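PDB 3ORQ: N5-Carboxyaminoimidazole ribonucleotide synthetase from Staphylococcus aureus subsp. aureus, which catalyses the ATP-dependent conversion of 5-aminoimidazole ribonucleotide and bicarbonate to N5-carboxyaminoimidazole ribonucleotide in purine biosynthesis. Local coordinates for residues Ile141-Val150 and Gln162-Leu171; Thr208-Glu216 and Ser278-Ser289. One frame throughout, in Å; residues are numbered along the deposited sequence.

Interaction 1: residues Ile141-Val150 and Gln162-Leu171. With ADP (adenosine-5'-diphosphate), chain D.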
# COMPACT_ATOMS: atom_id res chain seq x y z
N ILE A 141 8.10 -39.79 27.23
CA ILE A 141 8.58 -40.94 26.48
C ILE A 141 7.50 -42.00 26.53
O ILE A 141 7.24 -42.67 25.53
CB ILE A 141 9.92 -41.50 27.04
CG1 ILE A 141 11.05 -40.47 26.89
CG2 ILE A 141 10.30 -42.81 26.32
CD1 ILE A 141 12.37 -40.93 27.49
N GLU A 142 6.84 -42.12 27.68
CA GLU A 142 5.77 -43.10 27.88
C GLU A 142 4.49 -42.79 27.09
O GLU A 142 3.93 -43.67 26.42
CB GLU A 142 5.45 -43.22 29.38
CG GLU A 142 4.20 -44.03 29.69
CD GLU A 142 3.94 -44.13 31.17
OE1 GLU A 142 4.88 -44.48 31.92
OE2 GLU A 142 2.79 -43.86 31.59
N THR A 143 4.05 -41.54 27.17
CA THR A 143 2.73 -41.10 26.72
C THR A 143 2.69 -40.61 25.26
O THR A 143 1.62 -40.37 24.71
CB THR A 143 2.21 -40.00 27.66
OG1 THR A 143 2.36 -40.44 29.02
CG2 THR A 143 0.74 -39.65 27.39
N LEU A 144 3.86 -40.44 24.65
CA LEU A 144 3.94 -39.96 23.26
C LEU A 144 4.85 -40.87 22.42
O LEU A 144 4.59 -41.11 21.24
CB LEU A 144 4.48 -38.54 23.20
CG LEU A 144 4.04 -37.43 24.16
CD1 LEU A 144 5.16 -36.39 24.23
CD2 LEU A 144 2.72 -36.76 23.77
N GLY A 145 5.92 -41.38 23.05
CA GLY A 145 6.91 -42.21 22.36
C GLY A 145 7.86 -41.43 21.46
O GLY A 145 7.66 -40.23 21.21
N TYR A 146 8.91 -42.12 20.99
CA TYR A 146 9.81 -41.57 19.97
C TYR A 146 9.19 -41.66 18.57
O TYR A 146 8.60 -42.69 18.22
CB TYR A 146 11.13 -42.33 19.97
CG TYR A 146 11.92 -42.26 21.26
CD1 TYR A 146 12.33 -41.04 21.78
CD2 TYR A 146 12.28 -43.42 21.94
CE1 TYR A 146 13.07 -40.98 22.96
CE2 TYR A 146 13.00 -43.36 23.11
CZ TYR A 146 13.40 -42.15 23.62
OH TYR A 146 14.12 -42.11 24.80
N PRO A 147 9.31 -40.58 17.77
CA PRO A 147 9.93 -39.29 18.10
C PRO A 147 8.96 -38.34 18.79
O PRO A 147 7.75 -38.57 18.76
CB PRO A 147 10.35 -38.72 16.74
CG PRO A 147 9.82 -39.70 15.68
CD PRO A 147 8.85 -40.61 16.36
N PHE A 148 9.51 -37.31 19.43
CA PHE A 148 8.73 -36.21 20.03
C PHE A 148 9.60 -34.96 20.22
O PHE A 148 10.84 -35.02 20.19
CB PHE A 148 8.07 -36.62 21.36
CG PHE A 148 9.02 -36.75 22.52
CD1 PHE A 148 9.77 -37.93 22.70
CD2 PHE A 148 9.16 -35.72 23.44
CE1 PHE A 148 10.65 -38.05 23.77
CE2 PHE A 148 10.04 -35.84 24.52
CZ PHE A 148 10.78 -37.01 24.68
N ILE A 149 8.95 -33.82 20.40
CA ILE A 149 9.66 -32.55 20.46
C ILE A 149 9.28 -31.73 21.68
O ILE A 149 8.11 -31.59 21.99
CB ILE A 149 9.49 -31.76 19.12
CG1 ILE A 149 10.16 -30.39 19.21
CG2 ILE A 149 8.03 -31.64 18.77
CD1 ILE A 149 10.59 -29.86 17.84
N VAL A 150 10.29 -31.20 22.36
CA VAL A 150 10.11 -30.32 23.53
C VAL A 150 10.22 -28.83 23.16
O VAL A 150 11.20 -28.43 22.52
CB VAL A 150 11.13 -30.67 24.62
CG1 VAL A 150 10.84 -29.93 25.89
CG2 VAL A 150 11.11 -32.17 24.89
N GLN A 162 13.26 -24.99 21.02
CA GLN A 162 12.74 -26.33 20.74
C GLN A 162 13.89 -27.33 20.62
O GLN A 162 14.96 -27.00 20.09
CB GLN A 162 11.93 -26.33 19.44
CG GLN A 162 10.86 -25.27 19.35
CD GLN A 162 9.96 -25.50 18.16
OE1 GLN A 162 9.84 -26.63 17.68
NE2 GLN A 162 9.34 -24.42 17.65
N VAL A 163 13.68 -28.55 21.12
CA VAL A 163 14.64 -29.64 20.98
C VAL A 163 13.94 -30.88 20.45
O VAL A 163 13.02 -31.41 21.09
CB VAL A 163 15.28 -30.00 22.33
CG1 VAL A 163 16.08 -31.31 22.19
CG2 VAL A 163 16.16 -28.87 22.83
N LEU A 164 14.38 -31.35 19.29
CA LEU A 164 13.78 -32.53 18.70
C LEU A 164 14.41 -33.75 19.32
O LEU A 164 15.64 -33.88 19.34
CB LEU A 164 13.95 -32.53 17.18
CG LEU A 164 13.20 -33.56 16.31
CD1 LEU A 164 14.10 -34.72 15.99
CD2 LEU A 164 11.91 -34.05 16.94
N ILE A 165 13.57 -34.64 19.84
CA ILE A 165 14.06 -35.85 20.51
C ILE A 165 13.70 -37.13 19.75
O ILE A 165 12.61 -37.68 19.92
CB ILE A 165 13.57 -35.93 21.96
CG1 ILE A 165 13.83 -34.60 22.66
CG2 ILE A 165 14.26 -37.11 22.65
CD1 ILE A 165 13.64 -34.63 24.17
N ASN A 166 14.63 -37.58 18.91
CA ASN A 166 14.45 -38.77 18.10
C ASN A 166 14.68 -40.07 18.87
O ASN A 166 13.81 -40.92 18.92
CB ASN A 166 15.31 -38.72 16.82
CG ASN A 166 14.64 -37.93 15.67
OD1 ASN A 166 13.44 -38.07 15.41
ND2 ASN A 166 15.43 -37.12 14.97
N ASN A 167 15.86 -40.22 19.47
CA ASN A 167 16.20 -41.39 20.30
C ASN A 167 16.68 -40.93 21.69
O ASN A 167 16.77 -39.73 21.94
CB ASN A 167 17.24 -42.27 19.60
CG ASN A 167 18.44 -41.47 19.08
OD1 ASN A 167 18.48 -41.07 17.92
ND2 ASN A 167 19.41 -41.24 19.94
N GLU A 168 16.99 -41.87 22.58
CA GLU A 168 17.37 -41.50 23.96
C GLU A 168 18.75 -40.81 24.06
O GLU A 168 19.11 -40.28 25.12
CB GLU A 168 17.24 -42.69 24.94
CG GLU A 168 18.44 -43.65 24.99
CD GLU A 168 18.45 -44.69 23.86
OE1 GLU A 168 17.73 -44.50 22.84
OE2 GLU A 168 19.19 -45.69 24.01
N LYS A 169 19.48 -40.79 22.95
CA LYS A 169 20.74 -40.05 22.84
C LYS A 169 20.48 -38.57 22.54
O LYS A 169 21.42 -37.81 22.29
CB LYS A 169 21.65 -40.67 21.76
CG LYS A 169 22.33 -41.98 22.17
CD LYS A 169 21.40 -43.20 22.11
CE LYS A 169 22.06 -44.45 22.73
NZ LYS A 169 22.02 -44.51 24.22
N ASP A 170 19.21 -38.17 22.58
CA ASP A 170 18.80 -36.77 22.47
C ASP A 170 18.30 -36.21 23.82
O ASP A 170 18.32 -34.99 24.02
CB ASP A 170 17.74 -36.57 21.37
CG ASP A 170 18.33 -36.66 19.97
OD1 ASP A 170 19.10 -35.74 19.61
OD2 ASP A 170 18.04 -37.64 19.25
N LEU A 171 17.87 -37.09 24.72
CA LEU A 171 17.36 -36.66 26.03
C LEU A 171 18.29 -35.67 26.74
O LEU A 171 17.82 -34.73 27.37
CB LEU A 171 17.09 -37.86 26.94
CG LEU A 171 15.94 -38.80 26.58
CD1 LEU A 171 15.86 -39.91 27.61
CD2 LEU A 171 14.61 -38.07 26.47
PB ADP D . 7.34 -21.33 16.30
O1B ADP D . 6.20 -20.92 17.20
O2B ADP D . 7.24 -21.06 14.83
O3B ADP D . 8.67 -20.93 16.89
PA ADP D . 6.28 -23.94 15.88
O1A ADP D . 5.74 -24.69 17.07
O2A ADP D . 5.30 -23.21 14.99
O3A ADP D . 7.45 -22.94 16.38
O5' ADP D . 7.14 -24.91 14.94
C5' ADP D . 7.96 -24.41 13.90
C4' ADP D . 8.14 -25.49 12.85
O4' ADP D . 8.73 -26.69 13.43
C3' ADP D . 6.82 -25.94 12.22
O3' ADP D . 6.41 -25.15 11.10
C2' ADP D . 7.12 -27.37 11.81
O2' ADP D . 7.64 -27.40 10.49
C1' ADP D . 8.16 -27.85 12.81
N9 ADP D . 7.38 -28.59 13.83
C8 ADP D . 6.91 -28.06 14.98
N7 ADP D . 6.18 -28.97 15.68
C5 ADP D . 6.21 -30.11 14.95
C6 ADP D . 5.66 -31.48 15.13
N6 ADP D . 4.93 -31.76 16.24
N1 ADP D . 5.90 -32.38 14.14
C2 ADP D . 6.62 -32.07 13.04
N3 ADP D . 7.15 -30.85 12.81
C4 ADP D . 6.98 -29.86 13.73

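Interaction 2: residues Thr208-Glu216 and Ser278-Ser289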
# COMPACT_ATOMS: atom_id res chain seq x y z
N THR A 208 -14.27 -13.03 7.91
CA THR A 208 -13.80 -13.16 6.54
C THR A 208 -12.54 -14.01 6.52
O THR A 208 -11.74 -13.95 7.43
CB THR A 208 -13.42 -11.80 5.94
OG1 THR A 208 -14.36 -10.84 6.43
CG2 THR A 208 -13.51 -11.81 4.39
N PHE A 209 -12.39 -14.81 5.46
CA PHE A 209 -11.29 -15.73 5.33
C PHE A 209 -10.49 -15.38 4.07
O PHE A 209 -11.06 -15.24 2.99
CB PHE A 209 -11.81 -17.17 5.20
CG PHE A 209 -12.51 -17.69 6.41
CD1 PHE A 209 -13.89 -17.55 6.54
CD2 PHE A 209 -11.80 -18.36 7.41
CE1 PHE A 209 -14.57 -18.08 7.67
CE2 PHE A 209 -12.46 -18.87 8.56
CZ PHE A 209 -13.85 -18.73 8.67
N PHE A 210 -9.18 -15.26 4.23
CA PHE A 210 -8.27 -15.16 3.11
C PHE A 210 -8.07 -16.54 2.49
O PHE A 210 -8.38 -17.55 3.11
CB PHE A 210 -6.91 -14.58 3.61
CG PHE A 210 -6.99 -13.09 3.90
CD1 PHE A 210 -7.62 -12.64 5.06
CD2 PHE A 210 -6.52 -12.14 2.98
CE1 PHE A 210 -7.75 -11.26 5.31
CE2 PHE A 210 -6.66 -10.75 3.22
CZ PHE A 210 -7.26 -10.31 4.37
N PRO A 211 -7.57 -16.60 1.24
CA PRO A 211 -7.23 -17.89 0.62
C PRO A 211 -6.26 -18.71 1.48
O PRO A 211 -5.31 -18.16 2.04
CB PRO A 211 -6.53 -17.48 -0.70
CG PRO A 211 -6.65 -15.90 -0.80
CD PRO A 211 -7.64 -15.48 0.25
N LEU A 212 -6.47 -20.02 1.55
CA LEU A 212 -5.56 -20.93 2.24
C LEU A 212 -4.18 -20.80 1.67
O LEU A 212 -3.99 -20.70 0.47
CB LEU A 212 -6.06 -22.36 2.09
CG LEU A 212 -5.43 -23.37 3.03
CD1 LEU A 212 -5.89 -23.20 4.53
CD2 LEU A 212 -5.64 -24.83 2.48
N GLN A 213 -3.19 -20.75 2.54
CA GLN A 213 -1.83 -20.53 2.10
C GLN A 213 -0.95 -21.71 2.50
O GLN A 213 -1.17 -22.35 3.53
CB GLN A 213 -1.29 -19.17 2.60
CG GLN A 213 -1.57 -18.78 4.02
CD GLN A 213 -2.42 -17.52 4.19
OE1 GLN A 213 -2.99 -16.96 3.26
NE2 GLN A 213 -2.54 -17.11 5.43
N GLU A 214 0.02 -22.02 1.64
CA GLU A 214 0.88 -23.17 1.83
C GLU A 214 2.30 -22.69 2.20
O GLU A 214 2.89 -21.84 1.53
CB GLU A 214 0.92 -24.01 0.56
CG GLU A 214 1.96 -25.09 0.59
CD GLU A 214 2.17 -25.78 -0.75
OE1 GLU A 214 3.24 -26.45 -0.88
OE2 GLU A 214 1.32 -25.65 -1.65
N ASN A 215 2.85 -23.28 3.25
CA ASN A 215 4.01 -22.75 3.93
C ASN A 215 5.15 -23.77 4.07
O ASN A 215 4.99 -24.87 4.68
CB ASN A 215 3.61 -22.23 5.32
CG ASN A 215 2.55 -21.14 5.25
OD1 ASN A 215 2.56 -20.33 4.33
ND2 ASN A 215 1.65 -21.11 6.23
N GLU A 216 6.29 -23.40 3.52
CA GLU A 216 7.49 -24.17 3.71
C GLU A 216 8.36 -23.40 4.67
O GLU A 216 8.49 -22.16 4.55
CB GLU A 216 8.22 -24.42 2.40
CG GLU A 216 9.49 -25.24 2.61
CD GLU A 216 10.23 -25.55 1.33
OE1 GLU A 216 9.66 -25.39 0.23
OE2 GLU A 216 11.39 -25.96 1.44
N SER A 278 2.74 -15.35 7.10
CA SER A 278 2.26 -16.10 5.94
C SER A 278 1.15 -15.35 5.19
O SER A 278 0.58 -15.86 4.19
CB SER A 278 1.77 -17.51 6.34
OG SER A 278 0.70 -17.45 7.27
N GLY A 279 0.80 -14.17 5.67
CA GLY A 279 -0.28 -13.39 5.04
C GLY A 279 0.19 -12.21 4.24
O GLY A 279 -0.63 -11.46 3.67
N HIS A 280 1.51 -11.98 4.22
CA HIS A 280 2.04 -10.76 3.59
C HIS A 280 1.72 -10.66 2.10
O HIS A 280 1.50 -9.53 1.60
CB HIS A 280 3.51 -10.54 3.85
CG HIS A 280 3.83 -10.34 5.30
ND1 HIS A 280 2.87 -10.03 6.23
CD2 HIS A 280 4.99 -10.48 5.98
CE1 HIS A 280 3.43 -9.96 7.43
NE2 HIS A 280 4.71 -10.22 7.30
N TYR A 281 1.59 -11.84 1.44
CA TYR A 281 1.38 -11.90 -0.00
C TYR A 281 0.09 -11.13 -0.37
O TYR A 281 -0.07 -10.63 -1.52
CB TYR A 281 1.28 -13.35 -0.48
CG TYR A 281 -0.05 -13.93 -0.06
CD1 TYR A 281 -0.23 -14.41 1.24
CD2 TYR A 281 -1.16 -13.84 -0.89
CE1 TYR A 281 -1.45 -14.84 1.67
CE2 TYR A 281 -2.41 -14.31 -0.46
CZ TYR A 281 -2.55 -14.79 0.83
OH TYR A 281 -3.76 -15.25 1.30
N SER A 282 -0.86 -11.06 0.57
CA SER A 282 -2.20 -10.52 0.28
C SER A 282 -2.14 -9.03 -0.06
O SER A 282 -3.08 -8.45 -0.65
CB SER A 282 -3.13 -10.71 1.50
OG SER A 282 -2.63 -10.02 2.63
N ILE A 283 -1.03 -8.40 0.28
CA ILE A 283 -0.86 -7.00 -0.13
C ILE A 283 -0.89 -6.90 -1.65
O ILE A 283 -1.59 -6.09 -2.18
CB ILE A 283 0.41 -6.37 0.40
CG1 ILE A 283 0.26 -6.12 1.88
CG2 ILE A 283 0.67 -5.02 -0.29
CD1 ILE A 283 1.63 -5.99 2.60
N GLU A 284 -0.12 -7.72 -2.35
CA GLU A 284 -0.13 -7.60 -3.82
C GLU A 284 -1.21 -8.45 -4.50
O GLU A 284 -1.73 -8.07 -5.56
CB GLU A 284 1.23 -7.98 -4.40
CG GLU A 284 2.35 -6.92 -4.19
CD GLU A 284 2.89 -6.97 -2.79
OE1 GLU A 284 2.59 -7.98 -2.12
OE2 GLU A 284 3.57 -6.02 -2.35
N ALA A 285 -1.54 -9.59 -3.89
CA ALA A 285 -2.31 -10.65 -4.60
C ALA A 285 -3.82 -10.62 -4.39
O ALA A 285 -4.55 -11.21 -5.19
CB ALA A 285 -1.76 -12.00 -4.23
N CYS A 286 -4.29 -9.90 -3.38
CA CYS A 286 -5.75 -9.93 -3.01
C CYS A 286 -6.34 -8.57 -3.18
O CYS A 286 -5.61 -7.58 -3.27
CB CYS A 286 -5.97 -10.39 -1.55
SG CYS A 286 -5.45 -12.09 -1.21
N ASP A 287 -7.67 -8.50 -3.18
CA ASP A 287 -8.32 -7.21 -3.31
C ASP A 287 -8.33 -6.45 -1.98
O ASP A 287 -8.67 -5.25 -1.93
CB ASP A 287 -9.74 -7.36 -3.89
CG ASP A 287 -10.57 -8.44 -3.17
OD1 ASP A 287 -10.03 -9.15 -2.29
OD2 ASP A 287 -11.77 -8.58 -3.49
N TYR A 288 -8.00 -7.17 -0.90
CA TYR A 288 -7.81 -6.58 0.45
C TYR A 288 -6.59 -7.28 1.04
O TYR A 288 -6.38 -8.47 0.78
CB TYR A 288 -8.98 -6.87 1.38
CG TYR A 288 -10.34 -6.33 0.92
CD1 TYR A 288 -11.19 -7.13 0.14
CD2 TYR A 288 -10.78 -5.06 1.29
CE1 TYR A 288 -12.42 -6.69 -0.29
CE2 TYR A 288 -12.04 -4.56 0.83
CZ TYR A 288 -12.84 -5.42 0.04
OH TYR A 288 -14.08 -5.01 -0.40
N SER A 289 -5.79 -6.58 1.84
CA SER A 289 -4.69 -7.26 2.52
C SER A 289 -5.08 -7.56 3.95
O SER A 289 -6.04 -7.01 4.44
CB SER A 289 -3.40 -6.41 2.51
OG SER A 289 -3.39 -5.49 3.59

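Interaction 1: residues Ile141-Val150 and Gln162-Leu171
Ile141, near the end of helix 136-143, meets Leu171 tip to tip, its CD1 lying 3.6 Å from Leu171 CD1. Five residues on, Tyr146 lies against the start of the turn after strand 162-165. The CA of Asn167 sits over one face of its ring in a CH-pi contact, 4.2 Å from the ring centroid, while the carbonyl O of Ile165 approaches the ring edge. The tyrosine OH reaches the CB of Glu168. With Tyr146 CG anti to the carbonyl carbon (chi1 -62°), the ring reaches Asn167 and Glu168, which open the type I turn to Asp170. Pro147, joined to Tyr146 by a cis peptide bond, places its CB against Asn166 OD1.

From Phe148 the chain pairs antiparallel with 162-165. Phe148 and Ile165 form a hydrogen-bonded pair, with Ile165 N to Phe148 O at 2.8 Å and a longer return bond. The Phe148 side chain runs beside that of Ile165 and points the same way, so that CB of Ile165 lies over a ring face, 4.1 Å from the centroid. Ile149 occupies a non-hydrogen-bonded pair with Leu164; its CD1 packs 3.3 Å from Gln162 OE1. The extended Gln162 side chain continues to ADP, where NE2 makes a weak, bent hydrogen bond to O3A (2.7 Å). Val150 adds two backbone bonds with Val163, and its CG2 touches Ile165 CD1 at 3.6 Å, on the same sheet face as Phe148.

The hairpin of strands 148-152 and 162-165 forms one side of a four-stranded antiparallel sheet of the ATP-grasp domain. Strand 183-187 lies along the other side of 148-152, with Ala185 against Phe148. Helix 171-178 covers the valine face through Leu177 and Ile178, and Tyr188 packs on Pro147 and Leu164.

Interaction 2: residues Thr208-Glu216 and Ser278-Ser289
Phe210 presses the rim of its ring against the chain that leaves helix 282-285: CE2 lies 3.4 Å from Tyr288 O and CZ 3.5 Å from Ser289 O, both oxygens near the ring plane. Cys286 SG also comes in at the ring edge, and it touches Pro211 CG at 4.0 Å. Tyr281 crosses the proline obliquely, its OH 3.6 Å from Pro211 CG. The same hydroxyl end meets the Gln213 side chain, whose amide is turned 71° from the phenol ring. With CG between its backbone N and carbonyl carbon (chi1 43°) and a bend at chi2, Gln213 bends back onto Ser278 O. Farther along, the Asn215 amide packs on Ser278 CB, while Ser278 OG is hydrogen-bonded to His276 and Ser196. Next to Phe210, Ser282 OG bonds Gly279 O at 2.7 Å, an oxygen that also accepts from Ser282 N, closing the turn Gly279-Ser282.

Asn215 lies near Glu194, which binds ADP, and His217, a probable ATP-binding residue. Strand 266-272, bearing the magnesium ligand Glu270, leads into segment 278-289, which packs on a sheet strand bordering the nucleotide site, an arrangement of the ATP-grasp fold.

How the interactions relate
Along the chain the two contacts come in series, neither nested nor crossed. Interaction 1 closes first, across eleven residues that include the glycine-rich segment Gly156-Gly161, probably ATP-binding, whose Gly159 N bonds ADP; it ties the end of helix 136-143 and the start of helix 171-178 to a hairpin of the small four-stranded sheet. Interaction 2 closes a much longer loop of 61 residues, including strands 221-227, 252-261 and 266-272 and helix 234-245, and brings the chain back onto strand 207-218 of the eight-stranded sheet. Interactions 1 and 2 do not touch. Both lie in the ATP-grasp domain, in which the nucleotide is held between two subdomains, as is characteristic of the fold.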